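Local coordinates for amyloid-like protein 1 (PDB 3PMR) that probably binds heparin and takes part in cell adhesion through its helical E2 domain, which forms a dimer, at residues K142-T147 with T171-I176. Numbering follows the deposited sequence.
With PO4 (phosphate ion), chain F.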
ATOM      1  N   LYS B 142       0.918  -7.654 -19.577  1.00 27.33           N
ATOM      2  CA  LYS B 142       0.211  -7.201 -18.376  1.00 30.00           C
ATOM      3  C   LYS B 142       0.040  -8.354 -17.376  1.00 25.98           C
ATOM      4  O   LYS B 142       0.212  -8.170 -16.176  1.00 26.89           O
ATOM      5  CB  LYS B 142      -1.155  -6.627 -18.759  1.00 24.00           C
ATOM      6  CG  LYS B 142      -1.858  -5.908 -17.633  1.00 42.25           C
ATOM      7  CD  LYS B 142      -2.917  -4.955 -18.162  1.00 57.60           C
ATOM      8  CE  LYS B 142      -3.286  -3.951 -17.093  1.00 86.27           C
ATOM      9  NZ  LYS B 142      -2.044  -3.299 -16.604  1.00 83.54           N
ATOM     10  N   GLU B 143      -0.308  -9.536 -17.879  1.00 22.96           N
ATOM     11  CA  GLU B 143      -0.481 -10.721 -17.032  1.00 21.02           C
ATOM     12  C   GLU B 143       0.848 -11.174 -16.417  1.00 17.73           C
ATOM     13  O   GLU B 143       0.905 -11.648 -15.282  1.00 26.14           O
ATOM     14  CB  GLU B 143      -1.088 -11.864 -17.851  1.00 19.07           C
ATOM     15  CG  GLU B 143      -1.145 -13.208 -17.120  1.00 33.54           C
ATOM     16  CD  GLU B 143      -2.114 -14.187 -17.775  1.00 40.56           C
ATOM     17  OE1 GLU B 143      -2.621 -13.862 -18.875  1.00 35.83           O
ATOM     18  OE2 GLU B 143      -2.366 -15.271 -17.197  1.00 35.71           O
ATOM     19  N   GLN B 144       1.915 -11.027 -17.184  1.00 20.87           N
ATOM     20  CA  GLN B 144       3.234 -11.402 -16.719  1.00 24.87           C
ATOM     21  C   GLN B 144       3.655 -10.464 -15.593  1.00 22.84           C
ATOM     22  O   GLN B 144       4.114 -10.907 -14.540  1.00 25.41           O
ATOM     23  CB  GLN B 144       4.241 -11.312 -17.862  1.00 22.85           C
ATOM     24  CG  GLN B 144       5.643 -11.621 -17.419  1.00 33.66           C
ATOM     25  CD  GLN B 144       6.623 -11.550 -18.551  1.00 51.23           C
ATOM     26  OE1 GLN B 144       7.079 -10.470 -18.931  1.00 45.08           O
ATOM     27  NE2 GLN B 144       6.947 -12.707 -19.117  1.00 46.90           N
ATOM     28  N   ARG B 145       3.488  -9.167 -15.816  1.00 23.93           N
ATOM     29  CA  ARG B 145       3.852  -8.175 -14.811  1.00 26.03           C
ATOM     30  C   ARG B 145       3.024  -8.365 -13.553  1.00 25.31           C
ATOM     31  O   ARG B 145       3.512  -8.166 -12.441  1.00 25.93           O
ATOM     32  CB  ARG B 145       3.665  -6.758 -15.372  1.00 29.70           C
ATOM     33  CG  ARG B 145       4.775  -6.346 -16.349  1.00 24.38           C
ATOM     34  CD  ARG B 145       4.453  -5.047 -17.073  1.00 38.76           C
ATOM     35  NE  ARG B 145       4.266  -3.923 -16.160  1.00 41.41           N
ATOM     36  CZ  ARG B 145       5.234  -3.377 -15.423  1.00 53.56           C
ATOM     37  NH1 ARG B 145       6.472  -3.851 -15.483  1.00 44.45           N
ATOM     38  NH2 ARG B 145       4.960  -2.354 -14.624  1.00 41.48           N
ATOM     39  N   HIS B 146       1.776  -8.778 -13.724  1.00 23.11           N
ATOM     40  CA  HIS B 146       0.912  -8.983 -12.575  1.00 24.16           C
ATOM     41  C   HIS B 146       1.448 -10.129 -11.728  1.00 29.49           C
ATOM     42  O   HIS B 146       1.508 -10.038 -10.502  1.00 24.64           O
ATOM     43  CB  HIS B 146      -0.508  -9.283 -13.029  1.00 25.03           C
ATOM     44  CG  HIS B 146      -1.466  -9.457 -11.899  1.00 33.29           C
ATOM     45  ND1 HIS B 146      -1.675 -10.671 -11.283  1.00 35.09           N
ATOM     46  CD2 HIS B 146      -2.227  -8.557 -11.230  1.00 32.72           C
ATOM     47  CE1 HIS B 146      -2.520 -10.512 -10.279  1.00 29.80           C
ATOM     48  NE2 HIS B 146      -2.868  -9.238 -10.226  1.00 44.02           N
ATOM     49  N   THR B 147       1.849 -11.207 -12.390  1.00 21.01           N
ATOM     50  CA  THR B 147       2.398 -12.357 -11.693  1.00 22.71           C
ATOM     51  C   THR B 147       3.681 -11.965 -10.965  1.00 21.36           C
ATOM     52  O   THR B 147       3.851 -12.281  -9.797  1.00 28.49           O
ATOM     53  CB  THR B 147       2.711 -13.478 -12.686  1.00 33.74           C
ATOM     54  OG1 THR B 147       1.504 -13.864 -13.350  1.00 34.44           O
ATOM     55  CG2 THR B 147       3.313 -14.673 -11.971  1.00 31.33           C
ATOM     56  N   THR B 171       5.734 -21.613 -12.984  1.00 21.93           N
ATOM     57  CA  THR B 171       4.795 -22.344 -13.829  1.00 19.67           C
ATOM     58  C   THR B 171       3.898 -21.388 -14.631  1.00 22.50           C
ATOM     59  O   THR B 171       3.735 -21.542 -15.845  1.00 23.36           O
ATOM     60  CB  THR B 171       3.930 -23.299 -12.972  1.00 22.74           C
ATOM     61  OG1 THR B 171       4.785 -24.218 -12.278  1.00 27.73           O
ATOM     62  CG2 THR B 171       2.972 -24.093 -13.839  1.00 28.08           C
ATOM     63  N   HIS B 172       3.336 -20.397 -13.946  1.00 18.37           N
ATOM     64  CA  HIS B 172       2.475 -19.422 -14.592  1.00 17.27           C
ATOM     65  C   HIS B 172       3.238 -18.683 -15.692  1.00 21.05           C
ATOM     66  O   HIS B 172       2.699 -18.441 -16.763  1.00 20.56           O
ATOM     67  CB  HIS B 172       1.941 -18.425 -13.569  1.00 20.23           C
ATOM     68  CG  HIS B 172       0.833 -17.566 -14.094  1.00 29.52           C
ATOM     69  ND1 HIS B 172       0.095 -16.731 -13.288  1.00 40.31           N
ATOM     70  CD2 HIS B 172       0.328 -17.425 -15.343  1.00 37.87           C
ATOM     71  CE1 HIS B 172      -0.818 -16.111 -14.016  1.00 54.47           C
ATOM     72  NE2 HIS B 172      -0.697 -16.514 -15.266  1.00 35.46           N
ATOM     73  N   LEU B 173       4.492 -18.334 -15.432  1.00 21.72           N
ATOM     74  CA  LEU B 173       5.287 -17.657 -16.451  1.00 21.46           C
ATOM     75  C   LEU B 173       5.491 -18.571 -17.662  1.00 24.49           C
ATOM     76  O   LEU B 173       5.542 -18.095 -18.786  1.00 25.09           O
ATOM     77  CB  LEU B 173       6.635 -17.202 -15.878  1.00 23.09           C
ATOM     78  CG  LEU B 173       6.497 -16.020 -14.914  1.00 32.41           C
ATOM     79  CD1 LEU B 173       7.864 -15.663 -14.348  1.00 28.25           C
ATOM     80  CD2 LEU B 173       5.900 -14.822 -15.645  1.00 28.89           C
ATOM     81  N   GLN B 174       5.584 -19.880 -17.443  1.00 20.50           N
ATOM     82  CA  GLN B 174       5.744 -20.811 -18.569  1.00 24.79           C
ATOM     83  C   GLN B 174       4.428 -20.924 -19.356  1.00 24.84           C
ATOM     84  O   GLN B 174       4.442 -21.187 -20.556  1.00 24.17           O
ATOM     85  CB  GLN B 174       6.139 -22.211 -18.090  1.00 23.92           C
ATOM     86  CG  GLN B 174       7.475 -22.302 -17.370  1.00 38.13           C
ATOM     87  CD  GLN B 174       7.813 -23.739 -16.977  1.00 38.62           C
ATOM     88  OE1 GLN B 174       6.960 -24.478 -16.484  1.00 47.80           O
ATOM     89  NE2 GLN B 174       9.060 -24.136 -17.194  1.00 48.39           N
ATOM     90  N   VAL B 175       3.294 -20.742 -18.678  1.00 23.08           N
ATOM     91  CA  VAL B 175       1.988 -20.819 -19.342  1.00 21.20           C
ATOM     92  C   VAL B 175       1.832 -19.607 -20.258  1.00 23.19           C
ATOM     93  O   VAL B 175       1.319 -19.711 -21.364  1.00 27.76           O
ATOM     94  CB  VAL B 175       0.812 -20.850 -18.312  1.00 21.92           C
ATOM     95  CG1 VAL B 175      -0.527 -20.660 -19.024  1.00 26.66           C
ATOM     96  CG2 VAL B 175       0.796 -22.177 -17.588  1.00 21.74           C
ATOM     97  N   ILE B 176       2.296 -18.457 -19.789  1.00 21.08           N
ATOM     98  CA  ILE B 176       2.224 -17.229 -20.558  1.00 27.91           C
ATOM     99  C   ILE B 176       3.141 -17.322 -21.769  1.00 26.36           C
ATOM    100  O   ILE B 176       2.794 -16.882 -22.864  1.00 29.95           O
ATOM    101  CB  ILE B 176       2.674 -16.039 -19.711  1.00 26.23           C
ATOM    102  CG1 ILE B 176       1.661 -15.788 -18.606  1.00 26.02           C
ATOM    103  CG2 ILE B 176       2.868 -14.817 -20.585  1.00 31.78           C
ATOM    104  CD1 ILE B 176       2.076 -14.677 -17.685  1.00 24.87           C
TER
HETATM  105  P   PO4 F   4       1.004  -2.434 -15.400  1.00 53.50           P
HETATM  106  O1  PO4 F   4       1.562  -3.733 -14.945  1.00 48.17           O
HETATM  107  O2  PO4 F   4       0.583  -2.545 -16.820  1.00 49.69           O
HETATM  108  O3  PO4 F   4      -0.170  -2.076 -14.559  1.00 55.31           O
HETATM  109  O4  PO4 F   4       2.043  -1.375 -15.271  1.00 59.10           O
HETATM  110  O   HOH W   1       6.616 -15.475 -19.428  1.00 34.92           O
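Ile176 drives its CD1 methyl against the flank of helix 126-157, 3.6 Å from CG of Glu143 and equally near CA of Gln144. With CG1 anti to its carbonyl carbon, the straight chain lets this apolar residue reach across with its terminal methyl, to rest on the methylenes of Glu143 and the backbone of Gln144. The extended Glu143 carries its carboxylate past that methyl to His172, whose NE2 donates to OE2 at 2.8 Å. The bond is nearly straight (166°) and lies in the ring plane; OE2 receives it through its anti lone pair, with carboxylate and ring planes 75° apart. Buried, the carboxylate also forms salt bridges with Arg108 of helix 64-119 and Arg179, which probably keep it ionised. Helices 126-157 and 159-187 form an antiparallel hairpin within the all-helical E2 domain, the short segments running 174° apart with axes 10.2 Å from each other. Thr147 suits a buried helix face because its hydroxyl, set over one face of the imidazole, donates to the Glu143 carbonyl O one turn back. An alanine in place of His172 would remove the ring and the N-H that Glu143 OE2 accepts, and would probably weaken the polar tie between the helices, leaving that carboxylate to its arginines. The Gln144 side is wetter: this partly exposed side chain lays CG on CD2 of Leu173, 3.7 Å apart, an apolar partner suited to its buried place. Its long amide reaches a water that accepts from NE2 and donates to the Leu173 carbonyl O; here Asn46 and Met49 of the second subunit pack on Gln144 and Leu173 respectively.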